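Local coordinates for protein 3,4-dihydroxybenzoate decarboxylase (Enterobacter cloacae, PDB 5NY5) that probably catalyses the reversible decarboxylation of 3,4-dihydroxybenzoate to catechol with prenylated FMN and a metal ion, as a member of the UbiD family, at residues A[139-142]-A[143-146]; A[225-229]-A[230-234]. All blocks are in the same frame, centred on the assembly; numbering follows the deposited sequence.

Both contacts are local turns in the Rift-related part of the UbiD chain, and they follow one another without nesting or crossing. Contact 1 comes first, in the loop 139-146. It closes the bend that leads from helix 131-134 into strand 148-157, beside strand 285-288 and a second subunit. The chain then runs through strands 148-157, 165-174 and 179-182, helix 189-199, strand 204-210 and helix 214-219. Contact 2 follows in the loop 225-234, between helix 214-219 and helix 234-241, and carries Glu233, which binds manganese in the metal-bound enzyme. The two turns do not touch. The centres of contact 1 and contact 2 lie about 35 Å apart.

Contact 1: A[139-142]-A[143-146]; sequences TNTP and IDAG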
ATOM      1  N   THR A 139     -44.486 -11.003 -16.203  1.00 54.35           N
ATOM      2  CA  THR A 139     -43.688  -9.990 -15.529  1.00 54.63           C
ATOM      3  C   THR A 139     -42.948 -10.659 -14.383  1.00 53.79           C
ATOM      4  O   THR A 139     -43.554 -11.395 -13.598  1.00 58.41           O
ATOM      5  CB  THR A 139     -44.562  -8.850 -15.003  1.00 56.18           C
ATOM      6  OG1 THR A 139     -45.380  -9.331 -13.930  1.00 56.47           O
ATOM      7  CG2 THR A 139     -45.458  -8.314 -16.106  1.00 57.20           C
ATOM      8  N   ASN A 140     -41.640 -10.415 -14.294  1.00 53.27           N
ATOM      9  CA  ASN A 140     -40.845 -11.076 -13.266  1.00 52.57           C
ATOM     10  C   ASN A 140     -41.122 -10.499 -11.881  1.00 53.39           C
ATOM     11  O   ASN A 140     -41.254 -11.250 -10.908  1.00 53.16           O
ATOM     12  CB  ASN A 140     -39.361 -10.981 -13.607  1.00 51.97           C
ATOM     13  CG  ASN A 140     -38.883 -12.153 -14.440  1.00 52.85           C
ATOM     14  OD1 ASN A 140     -38.226 -13.061 -13.933  1.00 50.28           O
ATOM     15  ND2 ASN A 140     -39.220 -12.145 -15.724  1.00 50.96           N
ATOM     16  N   THR A 141     -41.204  -9.182 -11.767  1.00 54.51           N
ATOM     17  CA  THR A 141     -41.477  -8.512 -10.504  1.00 55.59           C
ATOM     18  C   THR A 141     -42.591  -7.504 -10.699  1.00 57.08           C
ATOM     19  O   THR A 141     -42.825  -7.028 -11.817  1.00 57.37           O
ATOM     20  CB  THR A 141     -40.234  -7.794  -9.955  1.00 55.85           C
ATOM     21  OG1 THR A 141     -39.900  -6.692 -10.804  1.00 56.52           O
ATOM     22  CG2 THR A 141     -39.053  -8.745  -9.864  1.00 54.53           C
ATOM     23  N   PRO A 142     -43.308  -7.149  -9.628  1.00 58.22           N
ATOM     24  CA  PRO A 142     -44.347  -6.116  -9.743  1.00 59.94           C
ATOM     25  C   PRO A 142     -43.829  -4.750 -10.179  1.00 61.01           C
ATOM     26  O   PRO A 142     -44.645  -3.910 -10.580  1.00 62.46           O
ATOM     27  CB  PRO A 142     -44.942  -6.057  -8.330  1.00 60.99           C
ATOM     28  CG  PRO A 142     -44.654  -7.398  -7.749  1.00 59.61           C
ATOM     29  CD  PRO A 142     -43.335  -7.816  -8.314  1.00 58.08           C
ATOM     30  N   ILE A 143     -42.521  -4.497 -10.120  1.00 60.52           N
ATOM     31  CA  ILE A 143     -41.970  -3.200 -10.500  1.00 61.69           C
ATOM     32  C   ILE A 143     -41.336  -3.227 -11.889  1.00 60.89           C
ATOM     33  O   ILE A 143     -40.592  -2.305 -12.243  1.00 61.63           O
ATOM     34  CB  ILE A 143     -40.960  -2.693  -9.459  1.00 62.20           C
ATOM     35  CG1 ILE A 143     -39.705  -3.563  -9.465  1.00 60.48           C
ATOM     36  CG2 ILE A 143     -41.588  -2.663  -8.075  1.00 63.16           C
ATOM     37  CD1 ILE A 143     -38.594  -3.037  -8.587  1.00 61.07           C
ATOM     38  N   ASP A 144     -41.608  -4.260 -12.681  1.00 59.54           N
ATOM     39  CA  ASP A 144     -41.085  -4.318 -14.036  1.00 58.93           C
ATOM     40  C   ASP A 144     -41.741  -3.254 -14.910  1.00 60.45           C
ATOM     41  O   ASP A 144     -42.833  -2.757 -14.620  1.00 61.77           O
ATOM     42  CB  ASP A 144     -41.311  -5.704 -14.641  1.00 57.38           C
ATOM     43  CG  ASP A 144     -40.368  -6.748 -14.078  1.00 55.92           C
ATOM     44  OD1 ASP A 144     -39.683  -6.459 -13.073  1.00 56.09           O
ATOM     45  OD2 ASP A 144     -40.313  -7.862 -14.640  1.00 54.74           O
ATOM     46  N   ALA A 145     -41.058  -2.905 -16.001  1.00 60.42           N
ATOM     47  CA  ALA A 145     -41.589  -1.910 -16.923  1.00 61.95           C
ATOM     48  C   ALA A 145     -42.851  -2.389 -17.625  1.00 62.02           C
ATOM     49  O   ALA A 145     -43.632  -1.563 -18.103  1.00 63.64           O
ATOM     50  CB  ALA A 145     -40.534  -1.537 -17.961  1.00 61.90           C
ATOM     51  N   GLY A 146     -43.063  -3.699 -17.690  1.00 60.48           N
ATOM     52  CA  GLY A 146     -44.203  -4.270 -18.362  1.00 60.54           C
ATOM     53  C   GLY A 146     -43.944  -5.730 -18.659  1.00 58.73           C
ATOM     54  O   GLY A 146     -42.892  -6.273 -18.308  1.00 63.02           O
TER
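Asp144 folds its carboxylate back under the backbone of Asn140 and Thr141, and this is the tight side of the contact. OD2 of Asp144 accepts a hydrogen bond from N of Asn140 at 2.9 Å. The donor stands above the carboxylate plane, 45° out of it. N of Thr141 adds a weak bond to the same oxygen at 3.3 Å. With chi1 at -75°, CG of Asp144 turns back toward the start of the turn, where OD2 meets the two N-H groups. CB of Asn140 closes on OD2 of Asp144 at 3.4 Å. Thr141 to Asp144 form a type I beta turn, closed by N of Asp144 bonding to O of Thr141 at 3.1 Å. The turn lies on the way into strand 148-157 of the Rift-related domain. Asp144 also packs on Met287 and Pro288 of strand 285-288. On the solvent side, Pro142 at the corner is the exposed residue of the contact, although Pro477 of the second subunit touches it and Ile143. At the other end, CG2 of Thr139 only brushes C of Gly146 at 3.9 Å, and OG1 of Thr139 bonds to Asn32.

Contact 2: A[225-229]-A[230-234]; sequences PTTPF and GYNEL
OG1 of Thr227 accepts a hydrogen bond from ND2 of Asn232 at 2.9 Å. The N-H points fairly straight at the hydroxyl oxygen, at 157°, and that oxygen lies 15° out of the amide plane. OD1 of Asn232 takes the second bond, from N of Thr227 at 3.2 Å. These two bonds join Thr227 to Asn232 across the loop between helices 214-219 and 234-241 in the UbiD Rift-related domain. Tyr231 to Leu234 then form a type I beta turn, with N of Leu234 bonded to O of Tyr231 at 3.0 Å. That turn carries Glu233, a manganese ligand in the metal-bound enzyme. Asp166 and His189 bind the same metal. A chi1 of 65° turns OG1 of Thr227 toward the amide of Asn232, and OG1 of Thr227 also comes within 3.3 Å of CA of Gly230. Phe229 is exposed and packs on Thr162, Ser163 and Lys256, whereas Tyr231 is buried and bonds through OH to Glu255. CD2 of Tyr231 lies 3.8 Å from O of Phe229, and CG2 of Thr227 lies 3.4 Å from ND2 of Asn232.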
ATOM      1  N   PRO A 225     -18.437 -16.852 -37.346  1.00 66.67           N
ATOM      2  CA  PRO A 225     -17.956 -16.139 -38.539  1.00 68.82           C
ATOM      3  C   PRO A 225     -19.086 -15.510 -39.340  1.00 69.99           C
ATOM      4  O   PRO A 225     -20.241 -15.506 -38.901  1.00 69.07           O
ATOM      5  CB  PRO A 225     -17.246 -17.237 -39.340  1.00 69.74           C
ATOM      6  CG  PRO A 225     -17.850 -18.518 -38.847  1.00 68.33           C
ATOM      7  CD  PRO A 225     -18.125 -18.289 -37.396  1.00 66.26           C
ATOM      8  N   THR A 226     -18.771 -14.970 -40.514  1.00 72.13           N
ATOM      9  CA  THR A 226     -19.775 -14.397 -41.402  1.00 73.55           C
ATOM     10  C   THR A 226     -19.536 -14.920 -42.808  1.00 75.58           C
ATOM     11  O   THR A 226     -18.439 -14.765 -43.353  1.00 88.29           O
ATOM     12  CB  THR A 226     -19.740 -12.866 -41.383  1.00 74.46           C
ATOM     13  OG1 THR A 226     -20.195 -12.392 -40.111  1.00 72.68           O
ATOM     14  CG2 THR A 226     -20.641 -12.303 -42.470  1.00 76.35           C
ATOM     15  N   THR A 227     -20.554 -15.545 -43.381  1.00 75.92           N
ATOM     16  CA  THR A 227     -20.539 -16.124 -44.716  1.00 77.87           C
ATOM     17  C   THR A 227     -21.785 -15.655 -45.454  1.00 84.63           C
ATOM     18  O   THR A 227     -22.730 -15.164 -44.830  1.00 79.49           O
ATOM     19  CB  THR A 227     -20.501 -17.659 -44.648  1.00 77.05           C
ATOM     20  OG1 THR A 227     -21.708 -18.147 -44.049  1.00 76.20           O
ATOM     21  CG2 THR A 227     -19.303 -18.131 -43.837  1.00 75.83           C
ATOM     22  N   PRO A 228     -21.811 -15.776 -46.785  1.00 91.83           N
ATOM     23  CA  PRO A 228     -22.968 -15.265 -47.541  1.00 92.75           C
ATOM     24  C   PRO A 228     -24.246 -15.998 -47.164  1.00 90.48           C
ATOM     25  O   PRO A 228     -24.316 -17.228 -47.234  1.00 91.86           O
ATOM     26  CB  PRO A 228     -22.580 -15.528 -49.003  1.00 97.31           C
ATOM     27  CG  PRO A 228     -21.098 -15.665 -48.992  1.00 98.57           C
ATOM     28  CD  PRO A 228     -20.767 -16.299 -47.683  1.00 95.79           C
ATOM     29  N   PHE A 229     -25.265 -15.227 -46.776  1.00 87.29           N
ATOM     30  CA  PHE A 229     -26.537 -15.772 -46.301  1.00 83.46           C
ATOM     31  C   PHE A 229     -26.294 -16.857 -45.255  1.00 79.85           C
ATOM     32  O   PHE A 229     -26.893 -17.934 -45.280  1.00 81.99           O
ATOM     33  CB  PHE A 229     -27.380 -16.301 -47.463  1.00 85.55           C
ATOM     34  CG  PHE A 229     -27.915 -15.227 -48.371  1.00 87.87           C
ATOM     35  CD1 PHE A 229     -29.148 -14.646 -48.125  1.00 87.56           C
ATOM     36  CD2 PHE A 229     -27.190 -14.805 -49.475  1.00 91.35           C
ATOM     37  CE1 PHE A 229     -29.647 -13.661 -48.958  1.00 88.71           C
ATOM     38  CE2 PHE A 229     -27.684 -13.821 -50.314  1.00 93.25           C
ATOM     39  CZ  PHE A 229     -28.914 -13.248 -50.054  1.00 92.31           C
ATOM     40  N   GLY A 230     -25.393 -16.558 -44.324  1.00 76.16           N
ATOM     41  CA  GLY A 230     -24.859 -17.559 -43.426  1.00 74.29           C
ATOM     42  C   GLY A 230     -25.699 -17.879 -42.209  1.00 72.17           C
ATOM     43  O   GLY A 230     -25.908 -19.056 -41.905  1.00 71.24           O
ATOM     44  N   TYR A 231     -26.183 -16.853 -41.507  1.00 71.52           N
ATOM     45  CA  TYR A 231     -26.835 -17.029 -40.208  1.00 69.50           C
ATOM     46  C   TYR A 231     -25.979 -17.924 -39.314  1.00 67.86           C
ATOM     47  O   TYR A 231     -26.442 -18.917 -38.750  1.00 66.70           O
ATOM     48  CB  TYR A 231     -28.247 -17.597 -40.369  1.00 69.52           C
ATOM     49  CG  TYR A 231     -29.182 -16.752 -41.208  1.00 71.17           C
ATOM     50  CD1 TYR A 231     -29.900 -15.706 -40.643  1.00 70.91           C
ATOM     51  CD2 TYR A 231     -29.360 -17.012 -42.562  1.00 73.09           C
ATOM     52  CE1 TYR A 231     -30.759 -14.937 -41.404  1.00 72.53           C
ATOM     53  CE2 TYR A 231     -30.217 -16.247 -43.329  1.00 74.71           C
ATOM     54  CZ  TYR A 231     -30.914 -15.212 -42.746  1.00 74.42           C
ATOM     55  OH  TYR A 231     -31.768 -14.450 -43.505  1.00 76.14           O
ATOM     56  N   ASN A 232     -24.702 -17.552 -39.192  1.00 67.90           N
ATOM     57  CA  ASN A 232     -23.672 -18.493 -38.765  1.00 67.03           C
ATOM     58  C   ASN A 232     -23.812 -18.932 -37.314  1.00 64.87           C
ATOM     59  O   ASN A 232     -23.329 -20.014 -36.965  1.00 64.12           O
ATOM     60  CB  ASN A 232     -22.293 -17.881 -38.996  1.00 67.76           C
ATOM     61  CG  ASN A 232     -22.062 -17.505 -40.448  1.00 70.07           C
ATOM     62  OD1 ASN A 232     -22.379 -16.393 -40.875  1.00 71.16           O
ATOM     63  ND2 ASN A 232     -21.510 -18.436 -41.218  1.00 70.97           N
ATOM     64  N   GLU A 233     -24.451 -18.132 -36.459  1.00 63.99           N
ATOM     65  CA  GLU A 233     -24.634 -18.564 -35.079  1.00 62.08           C
ATOM     66  C   GLU A 233     -25.505 -19.807 -34.984  1.00 61.55           C
ATOM     67  O   GLU A 233     -25.448 -20.516 -33.975  1.00 60.16           O
ATOM     68  CB  GLU A 233     -25.229 -17.434 -34.238  1.00 68.94           C
ATOM     69  CG  GLU A 233     -24.297 -16.254 -34.028  1.00 71.88           C
ATOM     70  CD  GLU A 233     -24.376 -15.237 -35.146  1.00 78.72           C
ATOM     71  OE1 GLU A 233     -24.764 -14.081 -34.871  1.00 81.03           O
ATOM     72  OE2 GLU A 233     -24.062 -15.594 -36.300  1.00 85.85           O
ATOM     73  N   LEU A 234     -26.304 -20.087 -36.016  1.00 62.74           N
ATOM     74  CA  LEU A 234     -27.081 -21.316 -36.067  1.00 62.52           C
ATOM     75  C   LEU A 234     -26.233 -22.527 -36.422  1.00 62.72           C
ATOM     76  O   LEU A 234     -26.683 -23.661 -36.225  1.00 62.32           O
ATOM     77  CB  LEU A 234     -28.219 -21.175 -37.077  1.00 63.88           C
ATOM     78  CG  LEU A 234     -29.240 -20.071 -36.801  1.00 63.89           C
ATOM     79  CD1 LEU A 234     -30.270 -20.004 -37.912  1.00 65.46           C
ATOM     80  CD2 LEU A 234     -29.918 -20.298 -35.464  1.00 62.27           C
TER